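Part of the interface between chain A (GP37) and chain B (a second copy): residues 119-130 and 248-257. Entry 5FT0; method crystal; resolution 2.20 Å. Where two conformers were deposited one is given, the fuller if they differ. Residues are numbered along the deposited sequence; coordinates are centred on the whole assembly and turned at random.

Chain A 119-130: GGNKLILPVIEF
Chain B 248-257: PLLSHIRTVV

What joins the two copies? The strand of chain A that begins at Lys A122 lies antiparallel beside strand 254-256 of chain B, their N-to-C directions 133° apart, so that one sheet crosses the interface. Lys A122 pairs with Val B256, Leu A123 with Thr B255 and Ile A124 with Arg B254. Two hydrogen-bonded pairs flank a non-bonded one: Lys A122 N to Val B256 O is 3.0 Å and Val B256 N to Lys A122 O 2.9 Å, while Ile A124 N to Arg B254 O and Arg B254 N to Ile A124 O are each 2.7 Å. Between them the CA atoms of Leu A123 and Thr B255 approach to 4.5 Å, and Leu A123 CA makes a CA-H...O contact with Arg B254 O at 3.2 Å. Backbone angles stay extended, from -127/127 at Lys A122 to -137/142 at Ile A124, and -111/144 to -106/124 across Arg B254 to Val B256.

How do the side chains fill the two faces of this sheet? Leu A123 and Thr B255 share one face. Leu A123 is m with chi2 near +62°, which sets its CD1 3.8 Å from Thr B255 CG2; its CB also rests 3.9 Å from Ile B253 CG2. Thr B255 is m at -41°, offering that methyl to the leucine while its hydroxyl is hydrogen-bonded elsewhere in the structure. Lys A122, Ile A124, Arg B254 and Val B256 occupy the other face. Ile A124, m and t, extends CD1 to 4.1 Å from Val B256 CG2, the valine being t. The beta-branched Ile A124 and Val B256 suit both the extended backbone and this packing. Lys A122 is m, t and modelled only as far as CD.

What happens where chain B enters its strand? Residues 248-252 form a 3-10 segment, with His B252 N bonded to Leu B249 O at 2.9 Å and Ser B251, in p, turning OG to Pro B248 O at 2.6 Å. Leu A125 is t with chi2 near +64°; its CB points sideways, but its end comes nearer, bringing CD2 to 4.1 Å from CD2 of Leu B249 (m, t). Leu A125, which is buried, also sets its CD1 4.0 Å from His B252 O. The His B252 ring leads away.

Why does Arg B254 fold as it does? Its chi angles of 167°, 96°, 40° and 97° curl the chain so that Pro A126 CG lies over one face of the guanidinium and Glu A129 meets its edge. Pro A126, C-gamma exo, points toward chain B, with CG 3.7 Å from Arg B254 CB and CD 3.2 Å from His B252 O. Beyond the corner at 127 and 128, Glu A129 stretches out in t, t with chi3 -13°, forming a salt bridge from OE1 to Arg B254 NH1 at 3.2 Å; the three hydrogen bonds within it, from NH1 and NH2 of Arg B254 to Glu A129, are all weak. Together the stretches bury 675 Å².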

# COMPACT_ATOMS: atom_id res chain seq x y z
N GLY A 119 4.85 -3.68 -4.06
CA GLY A 119 5.39 -4.58 -3.05
C GLY A 119 4.38 -5.38 -2.25
O GLY A 119 4.42 -5.35 -1.01
N GLY A 120 3.49 -6.09 -2.92
CA GLY A 120 2.51 -6.92 -2.25
C GLY A 120 1.23 -6.22 -1.84
O GLY A 120 0.29 -6.89 -1.40
N ASN A 121 1.17 -4.90 -1.96
CA ASN A 121 -0.06 -4.18 -1.65
C ASN A 121 -1.13 -4.50 -2.69
O ASN A 121 -0.84 -4.73 -3.86
CB ASN A 121 0.18 -2.68 -1.62
CG ASN A 121 1.11 -2.25 -0.51
OD1 ASN A 121 1.22 -2.91 0.52
ND2 ASN A 121 1.79 -1.12 -0.72
N LYS A 122 -2.38 -4.50 -2.24
CA LYS A 122 -3.52 -4.66 -3.13
C LYS A 122 -4.49 -3.51 -2.90
O LYS A 122 -4.89 -3.26 -1.76
CB LYS A 122 -4.21 -6.01 -2.92
CG LYS A 122 -3.44 -7.19 -3.48
CD LYS A 122 -4.27 -8.46 -3.45
N LEU A 123 -4.85 -2.82 -3.97
CA LEU A 123 -5.89 -1.80 -3.93
C LEU A 123 -7.22 -2.49 -4.17
O LEU A 123 -7.40 -3.17 -5.19
CB LEU A 123 -5.63 -0.69 -4.95
CG LEU A 123 -4.68 0.42 -4.48
CD1 LEU A 123 -3.28 -0.09 -4.18
CD2 LEU A 123 -4.62 1.54 -5.51
N ILE A 124 -8.15 -2.34 -3.23
CA ILE A 124 -9.40 -3.09 -3.23
C ILE A 124 -10.54 -2.15 -2.87
O ILE A 124 -10.38 -1.25 -2.03
CB ILE A 124 -9.35 -4.27 -2.23
CG1 ILE A 124 -8.21 -5.22 -2.59
CG2 ILE A 124 -10.67 -5.03 -2.21
CD1 ILE A 124 -7.94 -6.26 -1.53
N LEU A 125 -11.70 -2.34 -3.51
CA LEU A 125 -12.91 -1.62 -3.16
C LEU A 125 -13.65 -2.44 -2.12
O LEU A 125 -14.21 -3.50 -2.46
CB LEU A 125 -13.78 -1.38 -4.38
CG LEU A 125 -15.05 -0.58 -4.11
CD1 LEU A 125 -14.69 0.83 -3.66
CD2 LEU A 125 -15.94 -0.54 -5.34
N PRO A 126 -13.70 -2.02 -0.85
CA PRO A 126 -14.25 -2.89 0.19
C PRO A 126 -15.76 -3.03 0.10
O PRO A 126 -16.47 -2.07 -0.21
CB PRO A 126 -13.84 -2.19 1.50
CG PRO A 126 -12.82 -1.15 1.10
CD PRO A 126 -13.18 -0.76 -0.31
N VAL A 127 -16.24 -4.24 0.37
CA VAL A 127 -17.67 -4.54 0.45
C VAL A 127 -18.04 -5.05 1.84
O VAL A 127 -18.97 -4.55 2.47
CB VAL A 127 -18.10 -5.55 -0.64
CG1 VAL A 127 -19.52 -6.02 -0.39
CG2 VAL A 127 -17.97 -4.92 -2.02
N ILE A 128 -17.32 -6.06 2.32
CA ILE A 128 -17.48 -6.58 3.68
C ILE A 128 -16.14 -6.44 4.38
O ILE A 128 -15.11 -6.89 3.87
CB ILE A 128 -17.94 -8.05 3.68
CG1 ILE A 128 -19.22 -8.22 2.87
CG2 ILE A 128 -18.14 -8.54 5.10
CD1 ILE A 128 -19.60 -9.66 2.64
N GLU A 129 -16.15 -5.80 5.55
CA GLU A 129 -14.93 -5.61 6.33
C GLU A 129 -15.12 -6.26 7.70
O GLU A 129 -16.04 -5.90 8.44
CB GLU A 129 -14.59 -4.13 6.47
CG GLU A 129 -13.32 -3.87 7.27
CD GLU A 129 -12.88 -2.42 7.20
OE1 GLU A 129 -13.41 -1.67 6.35
OE2 GLU A 129 -12.00 -2.03 8.00
N PHE A 130 -14.24 -7.21 8.02
CA PHE A 130 -14.20 -7.79 9.35
C PHE A 130 -13.38 -6.89 10.27
O PHE A 130 -12.28 -6.47 9.91
CB PHE A 130 -13.61 -9.19 9.31
CG PHE A 130 -14.36 -10.14 8.42
CD1 PHE A 130 -15.41 -10.89 8.91
CD2 PHE A 130 -14.01 -10.29 7.08
CE1 PHE A 130 -16.10 -11.77 8.10
CE2 PHE A 130 -14.70 -11.16 6.26
CZ PHE A 130 -15.74 -11.90 6.77
N PRO B 248 -17.51 8.73 -7.19
CA PRO B 248 -17.14 8.75 -5.76
C PRO B 248 -16.48 7.47 -5.28
O PRO B 248 -15.90 7.47 -4.19
CB PRO B 248 -18.48 8.98 -5.05
CG PRO B 248 -19.50 8.45 -6.01
CD PRO B 248 -18.97 8.76 -7.39
N LEU B 249 -16.56 6.38 -6.04
CA LEU B 249 -15.92 5.14 -5.63
C LEU B 249 -14.43 5.29 -5.43
O LEU B 249 -13.84 4.58 -4.61
CB LEU B 249 -16.13 4.09 -6.68
CG LEU B 249 -17.57 3.70 -6.82
CD1 LEU B 249 -17.38 2.85 -7.97
CD2 LEU B 249 -18.01 2.94 -5.61
N LEU B 250 -13.80 6.16 -6.21
CA LEU B 250 -12.35 6.31 -6.14
C LEU B 250 -11.91 6.70 -4.74
O LEU B 250 -10.83 6.28 -4.29
CB LEU B 250 -11.89 7.33 -7.17
CG LEU B 250 -12.18 7.01 -8.63
CD1 LEU B 250 -11.89 8.21 -9.51
CD2 LEU B 250 -11.37 5.80 -9.08
N SER B 251 -12.72 7.48 -4.03
CA SER B 251 -12.38 7.93 -2.69
C SER B 251 -12.57 6.85 -1.63
O SER B 251 -12.32 7.12 -0.45
CB SER B 251 -13.21 9.16 -2.32
OG SER B 251 -14.59 8.89 -2.39
N HIS B 252 -13.00 5.65 -2.02
CA HIS B 252 -13.15 4.54 -1.09
C HIS B 252 -12.26 3.36 -1.45
O HIS B 252 -12.34 2.32 -0.78
CB HIS B 252 -14.62 4.10 -1.02
CG HIS B 252 -15.56 5.21 -0.68
ND1 HIS B 252 -15.59 5.80 0.56
CD2 HIS B 252 -16.50 5.84 -1.43
CE1 HIS B 252 -16.51 6.75 0.57
NE2 HIS B 252 -17.08 6.80 -0.62
N ILE B 253 -11.43 3.48 -2.49
CA ILE B 253 -10.46 2.45 -2.79
C ILE B 253 -9.49 2.32 -1.63
O ILE B 253 -8.92 3.31 -1.16
CB ILE B 253 -9.72 2.78 -4.10
CG1 ILE B 253 -10.70 2.77 -5.28
CG2 ILE B 253 -8.59 1.79 -4.35
CD1 ILE B 253 -10.07 3.18 -6.60
N ARG B 254 -9.32 1.09 -1.14
CA ARG B 254 -8.53 0.82 0.05
C ARG B 254 -7.26 0.07 -0.33
O ARG B 254 -7.25 -0.76 -1.25
CB ARG B 254 -9.34 0.01 1.06
CG ARG B 254 -8.54 -0.59 2.21
CD ARG B 254 -8.60 0.31 3.42
NE ARG B 254 -9.93 0.88 3.61
CZ ARG B 254 -10.85 0.38 4.42
NH1 ARG B 254 -10.59 -0.71 5.13
NH2 ARG B 254 -12.04 0.97 4.52
N THR B 255 -6.17 0.38 0.38
CA THR B 255 -4.90 -0.31 0.20
C THR B 255 -4.70 -1.29 1.35
O THR B 255 -4.71 -0.89 2.52
CB THR B 255 -3.74 0.68 0.14
OG1 THR B 255 -4.13 1.82 -0.65
CG2 THR B 255 -2.52 0.04 -0.49
N VAL B 256 -4.51 -2.56 1.01
CA VAL B 256 -4.22 -3.60 1.99
C VAL B 256 -2.75 -3.97 1.85
O VAL B 256 -2.29 -4.34 0.76
CB VAL B 256 -5.12 -4.84 1.79
CG1 VAL B 256 -4.77 -5.91 2.82
CG2 VAL B 256 -6.58 -4.44 1.90
N VAL B 257 -2.01 -3.86 2.95
CA VAL B 257 -0.58 -4.16 2.93
C VAL B 257 -0.35 -5.65 2.72
O VAL B 257 0.61 -6.05 2.07
CB VAL B 257 0.10 -3.68 4.23
CG1 VAL B 257 -0.02 -2.16 4.36
CG2 VAL B 257 -0.50 -4.38 5.43